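Local atomic coordinates of cellobiose 2-epimerase (Ruminococcus albus, PDB entry 3VW5), a protein that catalyses the reversible 2-epimerization of cellobiose to 4-O-beta-D-glucopyranosyl-D-mannose, acting on the unmodified sugar. Residues K20-E25 against L70-H75; A115-S120 against L185-T190; K177-I182 against N222-F227; D298-W303 against Y350-F355; Q306-V311 against N375-M380. The protein carries 2 engineered substitutions. All coordinates share one frame; numbering follows the deposited sequence.

Contact 1: K20-E25 against L70-H75; sequences KLRDDE and LDNAKH
Arg22, in the loop between helix 2-19 and strand 45-46, is laid flat on His75 of helix 67-84, so that the arginine–histidine stack ties a connecting loop of the (alpha/alpha)6 barrel protein to a helix. The guanidinium and ring planes are 22° apart and their centres 3.9 Å apart, which is the evidence for stacking. The Arg22 chain reaches this place because CG stands anti to the backbone N (chi1 -167°) and the chain stays extended to NE; on the way CG passes 3.5 Å from His75 CD2. At the edge of the guanidinium, NH1 donates to Asn72 OD1 at 3.0 Å with an N-H...O angle of 168°, the acceptor lying in the guanidinium plane. In the same plane Asp24 OD1 takes NE in a salt bridge. Asp71 OD2 adds a long ion pair to NH1, so acids from both segments share one cation. With one face stacked and two edge positions bonded, the rotation of the group is well defined, and the nearby carboxylates would be expected to favour its positive charge. Asp23 keeps its carboxylate on its own side, with Lys45 and the backbone of Asn26, but its carbonyl crosses over: His75 NE2 donates to Asp23 O at 2.9 Å, the oxygen lying in the ring plane while the donor sits above the carbonyl plane.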
# COMPACT_ATOMS: atom_id res chain seq x y z
N LYS A 20 13.76 15.10 5.15
CA LYS A 20 14.09 16.35 4.47
C LYS A 20 12.93 16.90 3.67
O LYS A 20 12.99 18.02 3.17
CB LYS A 20 15.29 16.18 3.55
CG LYS A 20 16.53 15.63 4.24
CD LYS A 20 17.74 15.59 3.29
CE LYS A 20 18.88 14.74 3.89
NZ LYS A 20 19.27 15.16 5.28
N LEU A 21 11.86 16.12 3.54
CA LEU A 21 10.72 16.55 2.74
C LEU A 21 9.60 17.15 3.58
O LEU A 21 8.57 17.52 3.04
CB LEU A 21 10.18 15.39 1.90
CG LEU A 21 11.11 15.02 0.76
CD1 LEU A 21 10.65 13.75 0.07
CD2 LEU A 21 11.19 16.17 -0.23
N ARG A 22 9.83 17.25 4.88
CA ARG A 22 8.90 17.94 5.77
C ARG A 22 8.73 19.41 5.36
O ARG A 22 9.71 20.12 5.15
CB ARG A 22 9.38 17.84 7.22
CG ARG A 22 8.34 18.24 8.24
CD ARG A 22 8.87 18.18 9.68
NE ARG A 22 8.10 19.07 10.56
CZ ARG A 22 7.66 18.75 11.77
NH1 ARG A 22 7.90 17.54 12.28
NH2 ARG A 22 6.97 19.64 12.47
N ASP A 23 7.49 19.84 5.22
CA ASP A 23 7.16 21.23 4.91
C ASP A 23 6.62 21.94 6.15
O ASP A 23 5.43 21.84 6.47
CB ASP A 23 6.14 21.29 3.77
CG ASP A 23 5.91 22.70 3.27
OD1 ASP A 23 5.36 22.88 2.15
OD2 ASP A 23 6.28 23.64 4.02
N ASP A 24 7.50 22.65 6.85
CA ASP A 24 7.08 23.41 8.03
C ASP A 24 6.53 24.78 7.65
O ASP A 24 5.95 25.48 8.47
CB ASP A 24 8.23 23.57 9.02
CG ASP A 24 8.69 22.25 9.60
OD1 ASP A 24 7.85 21.53 10.19
OD2 ASP A 24 9.90 21.93 9.47
N GLU A 25 6.70 25.16 6.39
CA GLU A 25 6.19 26.45 5.91
C GLU A 25 4.70 26.41 5.53
O GLU A 25 3.90 27.24 5.96
CB GLU A 25 7.03 26.92 4.72
CG GLU A 25 8.54 26.63 4.89
CD GLU A 25 9.05 25.50 3.98
OE1 GLU A 25 9.00 25.68 2.73
OE2 GLU A 25 9.50 24.43 4.51
N LEU A 70 7.94 10.22 15.68
CA LEU A 70 6.59 10.55 16.10
C LEU A 70 6.24 12.01 15.85
O LEU A 70 5.09 12.32 15.57
CB LEU A 70 6.35 10.21 17.57
CG LEU A 70 4.88 10.32 18.00
CD1 LEU A 70 4.02 9.25 17.36
CD2 LEU A 70 4.74 10.25 19.52
N ASP A 71 7.22 12.89 15.93
CA ASP A 71 6.96 14.30 15.64
C ASP A 71 6.60 14.51 14.15
O ASP A 71 5.70 15.29 13.82
CB ASP A 71 8.15 15.18 16.08
CG ASP A 71 7.82 16.68 16.04
OD1 ASP A 71 6.63 17.05 16.24
OD2 ASP A 71 8.74 17.50 15.81
N ASN A 72 7.31 13.81 13.27
CA ASN A 72 7.01 13.81 11.84
C ASN A 72 5.66 13.17 11.51
O ASN A 72 4.89 13.71 10.71
CB ASN A 72 8.13 13.11 11.06
CG ASN A 72 9.35 14.00 10.89
OD1 ASN A 72 9.27 15.23 10.93
ND2 ASN A 72 10.50 13.37 10.69
N ALA A 73 5.38 12.03 12.13
CA ALA A 73 4.05 11.46 12.07
C ALA A 73 3.03 12.54 12.43
O ALA A 73 2.12 12.84 11.65
CB ALA A 73 3.91 10.26 12.99
N LYS A 74 3.20 13.16 13.59
CA LYS A 74 2.24 14.16 14.03
C LYS A 74 2.10 15.32 13.04
O LYS A 74 1.01 15.85 12.86
CB LYS A 74 2.55 14.68 15.44
CG LYS A 74 1.62 15.80 15.89
CD LYS A 74 1.93 16.26 17.30
CE LYS A 74 1.45 17.70 17.52
NZ LYS A 74 2.44 18.48 18.35
N HIS A 75 3.19 15.69 12.38
CA HIS A 75 3.17 16.78 11.40
C HIS A 75 2.26 16.46 10.24
O HIS A 75 1.48 17.30 9.80
CB HIS A 75 4.58 17.10 10.88
CG HIS A 75 4.64 18.26 9.93
ND1 HIS A 75 4.45 19.56 10.34
CD2 HIS A 75 4.84 18.32 8.60
CE1 HIS A 75 4.55 20.37 9.30
NE2 HIS A 75 4.79 19.64 8.23

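Contact 2: A115-S120 against L185-T190; sequences AIYALS and LIEAYT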
# COMPACT_ATOMS: atom_id res chain seq x y z
N ALA A 115 -6.39 6.56 4.46
CA ALA A 115 -6.57 7.46 5.60
C ALA A 115 -6.88 6.67 6.88
O ALA A 115 -6.25 6.88 7.91
CB ALA A 115 -7.67 8.48 5.30
N ILE A 116 -7.83 5.74 6.80
CA ILE A 116 -8.13 4.88 7.95
C ILE A 116 -6.92 4.09 8.43
O ILE A 116 -6.66 4.00 9.63
CB ILE A 116 -9.28 3.91 7.62
CG1 ILE A 116 -10.58 4.69 7.45
CG2 ILE A 116 -9.42 2.83 8.68
CD1 ILE A 116 -11.60 3.93 6.63
N TYR A 117 -6.18 3.50 7.49
CA TYR A 117 -4.99 2.71 7.79
C TYR A 117 -3.95 3.53 8.56
O TYR A 117 -3.42 3.08 9.58
CB TYR A 117 -4.42 2.20 6.47
CG TYR A 117 -3.28 1.22 6.57
CD1 TYR A 117 -3.27 0.22 7.52
CD2 TYR A 117 -2.21 1.29 5.68
CE1 TYR A 117 -2.22 -0.69 7.59
CE2 TYR A 117 -1.16 0.39 5.74
CZ TYR A 117 -1.17 -0.60 6.69
OH TYR A 117 -0.12 -1.49 6.74
N ALA A 118 -3.67 4.73 8.06
CA ALA A 118 -2.73 5.67 8.66
C ALA A 118 -3.22 6.17 10.03
O ALA A 118 -2.46 6.16 10.99
CB ALA A 118 -2.49 6.84 7.74
N LEU A 119 -4.46 6.65 10.12
CA LEU A 119 -5.00 7.17 11.37
C LEU A 119 -4.97 6.09 12.45
O LEU A 119 -4.58 6.36 13.59
CB LEU A 119 -6.41 7.73 11.18
CG LEU A 119 -6.50 9.05 10.39
CD1 LEU A 119 -7.92 9.36 9.91
CD2 LEU A 119 -5.91 10.25 11.14
N SER A 120 -5.35 4.87 12.08
CA SER A 120 -5.36 3.78 13.04
C SER A 120 -3.97 3.60 13.59
O SER A 120 -3.77 3.45 14.79
CB SER A 120 -5.83 2.47 12.41
OG SER A 120 -7.19 2.56 12.02
N LEU A 185 -9.04 -1.95 1.54
CA LEU A 185 -10.01 -2.01 2.64
C LEU A 185 -9.60 -3.10 3.64
O LEU A 185 -9.58 -2.86 4.85
CB LEU A 185 -11.44 -2.24 2.13
CG LEU A 185 -12.10 -1.05 1.42
CD1 LEU A 185 -13.41 -1.49 0.78
CD2 LEU A 185 -12.34 0.14 2.35
N ILE A 186 -9.24 -4.28 3.15
CA ILE A 186 -8.73 -5.30 4.06
C ILE A 186 -7.60 -4.72 4.92
O ILE A 186 -7.61 -4.82 6.13
CB ILE A 186 -8.29 -6.57 3.30
CG1 ILE A 186 -9.51 -7.35 2.82
CG2 ILE A 186 -7.39 -7.43 4.15
CD1 ILE A 186 -9.25 -8.25 1.62
N GLU A 187 -6.64 -4.09 4.26
CA GLU A 187 -5.44 -3.58 4.90
C GLU A 187 -5.78 -2.57 6.02
O GLU A 187 -5.27 -2.68 7.13
CB GLU A 187 -4.58 -2.91 3.84
CG GLU A 187 -3.23 -2.41 4.27
CD GLU A 187 -2.59 -1.60 3.16
OE1 GLU A 187 -1.45 -1.93 2.72
OE2 GLU A 187 -3.24 -0.63 2.70
N ALA A 188 -6.64 -1.61 5.70
CA ALA A 188 -7.10 -0.59 6.65
C ALA A 188 -7.90 -1.17 7.82
O ALA A 188 -7.61 -0.88 8.97
CB ALA A 188 -7.91 0.53 5.95
N TYR A 189 -8.92 -1.97 7.50
CA TYR A 189 -9.80 -2.53 8.53
C TYR A 189 -9.05 -3.45 9.46
O TYR A 189 -9.33 -3.49 10.66
CB TYR A 189 -11.00 -3.25 7.91
CG TYR A 189 -12.02 -2.32 7.32
CD1 TYR A 189 -13.30 -2.76 7.01
CD2 TYR A 189 -11.71 -0.99 7.06
CE1 TYR A 189 -14.25 -1.91 6.46
CE2 TYR A 189 -12.64 -0.12 6.51
CZ TYR A 189 -13.91 -0.58 6.21
OH TYR A 189 -14.85 0.27 5.65
N THR A 190 -8.10 -4.20 8.91
CA THR A 190 -7.20 -4.99 9.74
C THR A 190 -6.56 -4.10 10.80
O THR A 190 -6.49 -4.49 11.96
CB THR A 190 -6.08 -5.66 8.91
OG1 THR A 190 -6.67 -6.54 7.96
CG2 THR A 190 -5.15 -6.46 9.82
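Tyr117 and Glu187 both carry CG anti to the backbone N (Tyr117 chi1 -173°), which turns the tyrosine ring and the extended glutamate chain into the seam between helices 109-126 and 179-196. The glutamate lies over one ring face: Glu187 CG is 3.7 Å from the Tyr117 ring centroid and 14° off the normal, a CH-pi contact, while CD comes 3.6 Å from Tyr117 CE2 with the carboxylate nearly parallel to the ring. Beside this pair, where the backbones come nearest at Tyr117 and Ala188, Ala188 CB packs 3.9 Å from Tyr117 CB and 3.9 Å from Ile116 CG2. Ile116 CD1 then meets the edge of the Tyr189 ring at CE2, 4.2 Å away. The buried carboxylate of Glu187 is satisfied by Arg377, Tyr373 and His184, and Tyr189 OH by Glu143. Small and flat groups at the crossing fit a short axis separation of 7.9 Å at 24°, the nearly parallel neighbouring that inner helices adopt in an (alpha/alpha)6 barrel.

Contact 3: K177-I182 against N222-F227; sequences KTMNAI and NALKVF
Met179, the first residue of helix 179-196, sends its side chain along the backbone of segment 222-227. Its CB lies 3.3 Å from Lys225 O. At CG, placed between the backbone N and the carbonyl carbon by a chi1 of 72°, the chain still follows that carbonyl and looks across to Val226 CG1 at 4.5 Å. Bends at chi2 and chi3 then carry it past SD, and the terminal CE ends against Leu224 CD1, 3.6 Å away, the two side chains crossing at about a right angle. Helix 199-216 borders the same apolar group, through Met212 beside Met179 and Val216 beside Leu224.

A main-chain bond joins the two backbones here. Met179 N donates to Val226 O at 2.9 Å, with an N-H...O angle of 166°, and the CA of Thr178 makes a weaker CA-H...O approach to that oxygen. Next to this bond, Thr178 and Phe227 form an antiparallel non-hydrogen-bonded pair in a three-stranded sheet; Thr178 CG2 touches the edge of the Phe227 ring at CD1, 4.1 Å off. Thr178 is also the N-cap residue, its OG1 accepting from Ala181 N at 3.0 Å. A single threonine therefore closes the short strand and starts the helix. The chemistry divides accordingly: directional bonds to main-chain atoms set the strand-to-helix switch, and the methionine tip adds nondirectional apolar contact that extends the join beyond the paired residues.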
# COMPACT_ATOMS: atom_id res chain seq x y z
N LYS A 177 -15.43 -1.79 -10.43
CA LYS A 177 -14.89 -2.39 -9.22
C LYS A 177 -13.48 -2.94 -9.45
O LYS A 177 -13.18 -3.40 -10.54
CB LYS A 177 -15.85 -3.47 -8.71
CG LYS A 177 -17.21 -2.91 -8.31
CD LYS A 177 -18.19 -4.03 -7.97
CE LYS A 177 -19.51 -3.45 -7.41
NZ LYS A 177 -20.73 -4.10 -7.97
N THR A 178 -12.62 -2.88 -8.44
CA THR A 178 -11.23 -3.33 -8.58
C THR A 178 -10.79 -4.18 -7.40
O THR A 178 -11.29 -3.99 -6.29
CB THR A 178 -10.26 -2.14 -8.68
OG1 THR A 178 -10.00 -1.63 -7.36
CG2 THR A 178 -10.84 -1.04 -9.54
N MET A 179 -9.86 -5.11 -7.62
CA MET A 179 -9.34 -5.89 -6.50
C MET A 179 -8.53 -4.97 -5.59
O MET A 179 -8.50 -5.16 -4.38
CB MET A 179 -8.50 -7.10 -6.94
CG MET A 179 -7.13 -6.77 -7.53
SD MET A 179 -5.78 -6.93 -6.33
CE MET A 179 -6.48 -8.21 -5.32
N ASN A 180 -7.91 -3.97 -6.21
CA ASN A 180 -7.09 -3.00 -5.52
C ASN A 180 -7.80 -2.40 -4.32
O ASN A 180 -7.26 -2.35 -3.22
CB ASN A 180 -6.74 -1.88 -6.48
CG ASN A 180 -5.31 -1.44 -6.36
OD1 ASN A 180 -4.91 -0.84 -5.36
ND2 ASN A 180 -4.52 -1.73 -7.39
N ALA A 181 -9.02 -1.93 -4.54
CA ALA A 181 -9.79 -1.32 -3.48
C ALA A 181 -10.13 -2.32 -2.37
O ALA A 181 -10.04 -1.99 -1.19
CB ALA A 181 -11.06 -0.69 -4.03
N ILE A 182 -10.53 -3.53 -2.75
CA ILE A 182 -10.91 -4.51 -1.74
C ILE A 182 -9.71 -4.77 -0.83
O ILE A 182 -9.81 -4.70 0.40
CB ILE A 182 -11.48 -5.81 -2.36
CG1 ILE A 182 -12.75 -5.51 -3.17
CG2 ILE A 182 -11.79 -6.85 -1.30
CD1 ILE A 182 -13.29 -6.72 -3.90
N ASN A 222 -4.56 -19.89 -9.70
CA ASN A 222 -3.98 -19.25 -8.53
C ASN A 222 -3.69 -17.77 -8.72
O ASN A 222 -2.91 -17.20 -7.97
CB ASN A 222 -2.70 -19.97 -8.07
CG ASN A 222 -2.86 -21.47 -8.06
OD1 ASN A 222 -2.19 -22.17 -8.83
ND2 ASN A 222 -3.73 -21.98 -7.20
N ALA A 223 -4.32 -17.16 -9.72
CA ALA A 223 -4.20 -15.71 -9.93
C ALA A 223 -5.32 -14.94 -9.23
O ALA A 223 -6.36 -15.51 -8.88
CB ALA A 223 -4.20 -15.40 -11.40
N LEU A 224 -5.10 -13.65 -9.03
CA LEU A 224 -6.15 -12.74 -8.60
C LEU A 224 -6.63 -11.95 -9.79
O LEU A 224 -5.81 -11.41 -10.55
CB LEU A 224 -5.62 -11.76 -7.56
CG LEU A 224 -5.08 -12.38 -6.29
CD1 LEU A 224 -4.56 -11.30 -5.36
CD2 LEU A 224 -6.17 -13.20 -5.61
N LYS A 225 -7.94 -11.86 -9.98
CA LYS A 225 -8.47 -10.99 -11.01
C LYS A 225 -8.27 -9.53 -10.57
O LYS A 225 -8.18 -9.25 -9.37
CB LYS A 225 -9.94 -11.30 -11.27
CG LYS A 225 -10.19 -12.69 -11.79
CD LYS A 225 -11.68 -13.01 -11.77
CE LYS A 225 -11.95 -14.51 -11.66
NZ LYS A 225 -11.62 -15.08 -10.32
N VAL A 226 -8.23 -8.61 -11.53
CA VAL A 226 -7.87 -7.22 -11.20
C VAL A 226 -9.04 -6.24 -11.35
O VAL A 226 -9.30 -5.46 -10.44
CB VAL A 226 -6.66 -6.73 -12.03
CG1 VAL A 226 -6.31 -5.29 -11.68
CG2 VAL A 226 -5.46 -7.65 -11.82
N PHE A 227 -9.72 -6.28 -12.49
CA PHE A 227 -10.78 -5.31 -12.82
C PHE A 227 -12.14 -5.98 -13.07
O PHE A 227 -12.21 -7.06 -13.67
CB PHE A 227 -10.39 -4.45 -14.03
CG PHE A 227 -9.16 -3.62 -13.81
CD1 PHE A 227 -9.15 -2.59 -12.88
CD2 PHE A 227 -8.00 -3.86 -14.55
CE1 PHE A 227 -8.02 -1.81 -12.68
CE2 PHE A 227 -6.87 -3.09 -14.35
CZ PHE A 227 -6.87 -2.06 -13.41

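Contact 4: D298-W303 against Y350-F355; sequences DKTRVW and YSEVTF
Arg301 N donates to Val353 O at 2.7 Å, and Val353 N returns a bond to Arg301 O at 2.9 Å with an N-H...O angle of 173°; this reciprocal exchange defines an antiparallel hydrogen-bonded pair. It attaches strand 352-353 to the antiparallel sheet that contains strands 287-293 and 296-302, beside the start of barrel helix 303-318. Next to it Val302 and Glu352 make the non-hydrogen-bonded pair, their side chains side by side and pointing the same way, with Val302 CG2 4.1 Å from Glu352 CG. Thr300 CG2 joins this face through Glu352 CB, and the carboxylate beyond is held by His360. Pairing runs on to the helix, where Trp303 N donates to Ser351 O at 3.0 Å and the same oxygen lies near the plane of the indole, at its edge.

The face of Arg301 and Val353 ends differently. The Arg301 chain bends at chi2 (82°), which brings its guanidinium beside Phe355. The planes are 56° apart, so this is an inclined contact and not a flat stack: Phe355 CD1 sits over the guanidinium face, toward its rim, 3.5 Å from Arg301 CZ. Asn289 takes the NH1 end. Lys299 CD lies over a face of the phenyl ring, 4.0 Å from Phe355 CD1. An Asx turn forms within strand 296-302, at the break before the paired residues, Asp298 OD1 accepting from both Thr300 N, at 3.0 Å, and Thr300 OG1.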
# COMPACT_ATOMS: atom_id res chain seq x y z
N ASP A 298 5.07 -7.43 -18.95
CA ASP A 298 5.86 -6.26 -18.62
C ASP A 298 6.89 -6.65 -17.58
O ASP A 298 6.56 -6.83 -16.42
CB ASP A 298 4.98 -5.15 -18.07
CG ASP A 298 5.77 -3.88 -17.77
OD1 ASP A 298 7.00 -3.85 -18.04
OD2 ASP A 298 5.17 -2.90 -17.27
N LYS A 299 8.14 -6.79 -17.99
CA LYS A 299 9.16 -7.26 -17.08
C LYS A 299 9.84 -6.12 -16.33
O LYS A 299 10.80 -6.33 -15.59
CB LYS A 299 10.18 -8.12 -17.82
CG LYS A 299 9.59 -9.34 -18.53
CD LYS A 299 10.70 -10.21 -19.11
CE LYS A 299 10.14 -11.44 -19.82
NZ LYS A 299 11.07 -11.91 -20.89
N THR A 300 9.33 -4.90 -16.52
CA THR A 300 9.85 -3.75 -15.77
C THR A 300 9.85 -4.02 -14.27
O THR A 300 8.88 -4.53 -13.71
CB THR A 300 8.99 -2.51 -16.02
OG1 THR A 300 9.00 -2.20 -17.42
CG2 THR A 300 9.50 -1.31 -15.20
N ARG A 301 10.96 -3.67 -13.61
CA ARG A 301 11.03 -3.78 -12.15
C ARG A 301 10.49 -2.51 -11.52
O ARG A 301 11.16 -1.48 -11.52
CB ARG A 301 12.46 -4.05 -11.68
CG ARG A 301 12.94 -5.49 -11.89
CD ARG A 301 13.45 -5.78 -13.32
NE ARG A 301 14.06 -7.10 -13.37
CZ ARG A 301 13.39 -8.24 -13.54
NH1 ARG A 301 12.07 -8.21 -13.73
NH2 ARG A 301 14.02 -9.40 -13.53
N VAL A 302 9.25 -2.59 -11.02
CA VAL A 302 8.60 -1.50 -10.29
C VAL A 302 9.01 -1.64 -8.83
O VAL A 302 8.99 -2.75 -8.27
CB VAL A 302 7.07 -1.57 -10.44
CG1 VAL A 302 6.40 -0.44 -9.67
CG2 VAL A 302 6.67 -1.49 -11.89
N TRP A 303 9.38 -0.52 -8.21
CA TRP A 303 10.01 -0.56 -6.88
C TRP A 303 9.11 -1.21 -5.81
O TRP A 303 9.57 -2.09 -5.07
CB TRP A 303 10.47 0.84 -6.46
CG TRP A 303 9.47 1.56 -5.62
CD1 TRP A 303 9.50 1.72 -4.26
CD2 TRP A 303 8.26 2.20 -6.07
NE1 TRP A 303 8.40 2.43 -3.84
CE2 TRP A 303 7.62 2.73 -4.93
CE3 TRP A 303 7.67 2.38 -7.32
CZ2 TRP A 303 6.42 3.42 -5.01
CZ3 TRP A 303 6.49 3.07 -7.40
CH2 TRP A 303 5.87 3.58 -6.25
N TYR A 350 14.76 4.33 -7.03
CA TYR A 350 14.18 4.58 -8.34
C TYR A 350 12.78 3.97 -8.42
O TYR A 350 12.55 2.86 -7.92
CB TYR A 350 15.04 3.97 -9.44
CG TYR A 350 16.35 4.65 -9.66
CD1 TYR A 350 16.42 5.84 -10.40
CD2 TYR A 350 17.52 4.11 -9.17
CE1 TYR A 350 17.64 6.46 -10.63
CE2 TYR A 350 18.74 4.72 -9.38
CZ TYR A 350 18.79 5.89 -10.12
OH TYR A 350 20.00 6.49 -10.35
N SER A 351 11.87 4.69 -9.06
CA SER A 351 10.52 4.21 -9.33
C SER A 351 10.47 2.93 -10.19
O SER A 351 9.86 1.93 -9.79
CB SER A 351 9.73 5.32 -10.02
OG SER A 351 8.36 5.03 -10.05
N GLU A 352 11.11 2.97 -11.36
CA GLU A 352 11.03 1.87 -12.33
C GLU A 352 12.37 1.59 -13.03
O GLU A 352 13.00 2.48 -13.60
CB GLU A 352 9.94 2.15 -13.38
CG GLU A 352 8.51 2.02 -12.85
CD GLU A 352 7.42 2.40 -13.85
OE1 GLU A 352 7.75 2.77 -15.01
OE2 GLU A 352 6.22 2.33 -13.50
N VAL A 353 12.80 0.33 -12.99
CA VAL A 353 14.00 -0.05 -13.71
C VAL A 353 13.72 -1.22 -14.65
O VAL A 353 13.12 -2.21 -14.24
CB VAL A 353 15.14 -0.45 -12.77
CG1 VAL A 353 16.38 -0.79 -13.58
CG2 VAL A 353 15.43 0.67 -11.80
N THR A 354 14.17 -1.09 -15.91
CA THR A 354 13.99 -2.12 -16.94
C THR A 354 14.67 -3.44 -16.60
O THR A 354 15.56 -3.50 -15.74
CB THR A 354 14.53 -1.68 -18.34
OG1 THR A 354 15.96 -1.61 -18.30
CG2 THR A 354 13.95 -0.35 -18.80
N PHE A 355 14.26 -4.49 -17.30
CA PHE A 355 14.85 -5.82 -17.15
C PHE A 355 16.36 -5.78 -17.41
O PHE A 355 17.12 -6.62 -16.90
CB PHE A 355 14.17 -6.75 -18.14
CG PHE A 355 14.51 -8.19 -17.93
CD1 PHE A 355 13.84 -8.95 -16.98
CD2 PHE A 355 15.49 -8.80 -18.71
CE1 PHE A 355 14.13 -10.27 -16.80
CE2 PHE A 355 15.79 -10.13 -18.52
CZ PHE A 355 15.11 -10.87 -17.56

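Contact 5: Q306-V311 against N375-M380; sequences QAEAVV and NGRMCM
Glu308 and Arg377 meet between helices 303-318 and 373-385, neighbours in the (alpha/alpha)6 barrel whose axes lie 22° apart with a closest approach of 8.7 Å. Their flat groups stand nearly upright to each other, carboxylate against guanidinium at 83°. Glu308 OE2 lies in the guanidinium plane, at its edge, while Arg377 NH2 comes to it from above the carboxylate plane, giving a salt bridge of 3.0 Å. Both side chains are buried and have further partners: His374 and Trp249 bond to Glu308, while Glu246, Glu187 and Tyr117 hold Arg377. The second half of the interface is apolar. Met378, its CG anti to the backbone N (chi1 179°) and its chain then bent, crosses Val310 and Val311 obliquely and lies against three residues of the other helix. Its CB is 4.0 Å from Ala307 CB and its CG 4.0 Å from Val311 CG2, while Val310 CG1 comes within 3.7 Å of the same Met378 CG.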
# COMPACT_ATOMS: atom_id res chain seq x y z
N GLN A 306 8.92 -4.98 -6.00
CA GLN A 306 10.08 -5.67 -5.44
C GLN A 306 9.93 -5.76 -3.94
O GLN A 306 10.12 -6.83 -3.35
CB GLN A 306 11.40 -4.94 -5.78
CG GLN A 306 11.70 -4.76 -7.28
CD GLN A 306 11.31 -5.97 -8.12
OE1 GLN A 306 11.87 -7.07 -7.97
NE2 GLN A 306 10.34 -5.77 -9.01
N ALA A 307 9.58 -4.63 -3.33
CA ALA A 307 9.41 -4.55 -1.89
C ALA A 307 8.34 -5.53 -1.38
O ALA A 307 8.57 -6.26 -0.41
CB ALA A 307 9.11 -3.13 -1.47
N GLU A 308 7.17 -5.54 -2.02
CA GLU A 308 6.12 -6.46 -1.61
C GLU A 308 6.51 -7.93 -1.81
O GLU A 308 6.10 -8.80 -1.05
CB GLU A 308 4.80 -6.17 -2.33
CG GLU A 308 4.23 -4.79 -2.02
CD GLU A 308 3.98 -4.56 -0.54
OE1 GLU A 308 3.64 -5.54 0.16
OE2 GLU A 308 4.12 -3.41 -0.08
N ALA A 309 7.32 -8.20 -2.83
CA ALA A 309 7.76 -9.58 -3.05
C ALA A 309 8.68 -10.08 -1.91
O ALA A 309 8.63 -11.25 -1.53
CB ALA A 309 8.40 -9.74 -4.41
N VAL A 310 9.50 -9.18 -1.37
CA VAL A 310 10.37 -9.51 -0.23
C VAL A 310 9.54 -9.97 0.96
O VAL A 310 9.76 -11.06 1.50
CB VAL A 310 11.30 -8.34 0.15
CG1 VAL A 310 11.98 -8.62 1.47
CG2 VAL A 310 12.34 -8.13 -0.92
N VAL A 311 8.56 -9.16 1.37
CA VAL A 311 7.67 -9.52 2.47
C VAL A 311 6.88 -10.81 2.17
O VAL A 311 6.85 -11.73 2.99
CB VAL A 311 6.66 -8.42 2.78
CG1 VAL A 311 5.81 -8.82 3.98
CG2 VAL A 311 7.37 -7.10 3.04
N ASN A 375 8.25 0.70 0.54
CA ASN A 375 9.62 0.31 0.85
C ASN A 375 9.93 0.41 2.35
O ASN A 375 10.66 -0.43 2.91
CB ASN A 375 10.65 1.06 -0.02
CG ASN A 375 10.50 2.55 0.06
OD1 ASN A 375 9.63 3.05 0.78
ND2 ASN A 375 11.34 3.28 -0.66
N GLY A 376 9.35 1.43 2.99
CA GLY A 376 9.29 1.52 4.44
C GLY A 376 8.69 0.28 5.09
O GLY A 376 9.29 -0.32 6.00
N ARG A 377 7.52 -0.14 4.61
CA ARG A 377 6.88 -1.30 5.22
C ARG A 377 7.73 -2.56 5.12
O ARG A 377 7.82 -3.32 6.07
CB ARG A 377 5.48 -1.55 4.65
CG ARG A 377 4.66 -2.48 5.52
CD ARG A 377 3.19 -2.48 5.13
NE ARG A 377 3.01 -2.88 3.74
CZ ARG A 377 1.84 -2.92 3.11
NH1 ARG A 377 0.72 -2.60 3.76
NH2 ARG A 377 1.78 -3.29 1.84
N MET A 378 8.39 -2.77 3.97
CA MET A 378 9.25 -3.94 3.80
C MET A 378 10.38 -3.99 4.83
O MET A 378 10.67 -5.04 5.41
CB MET A 378 9.84 -3.99 2.39
CG MET A 378 10.76 -5.16 2.13
SD MET A 378 12.08 -4.69 1.00
CE MET A 378 12.94 -3.45 1.96
N CYS A 379 11.02 -2.85 5.04
CA CYS A 379 12.10 -2.80 6.00
C CYS A 379 11.58 -3.21 7.38
O CYS A 379 12.13 -4.14 8.01
CB CYS A 379 12.76 -1.42 6.01
SG CYS A 379 13.48 -0.97 4.40
N MET A 380 10.50 -2.57 7.81
CA MET A 380 9.91 -2.85 9.11
C MET A 380 9.39 -4.27 9.25
O MET A 380 9.55 -4.88 10.30
CB MET A 380 8.82 -1.84 9.44
CG MET A 380 9.37 -0.44 9.40
SD MET A 380 8.20 0.85 9.82
CE MET A 380 8.21 1.85 8.33

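Overall arrangement
Contacts 2 and 5 join inner helices of the (alpha/alpha)6 barrel, with their centres 18 Å apart. They touch directly: Glu187 OE1 pairs with Arg377 NH1, linking helix 179-196 to helix 373-385. Contact 3 lies at the start of helix 179-196, so it shares that helix with contact 2, and the two cross along the chain. Contact 4 likewise crosses contact 5, its strand 296-302 leading straight into helix 303-318. Contact 1, first in the chain, touches none of the others; its centre is 21 Å from that of contact 2 and 34 Å from that of contact 3. The salt bridge thus couples sequence-distant helices inside the barrel, while contacts 3 and 4 join short strands to helix starts.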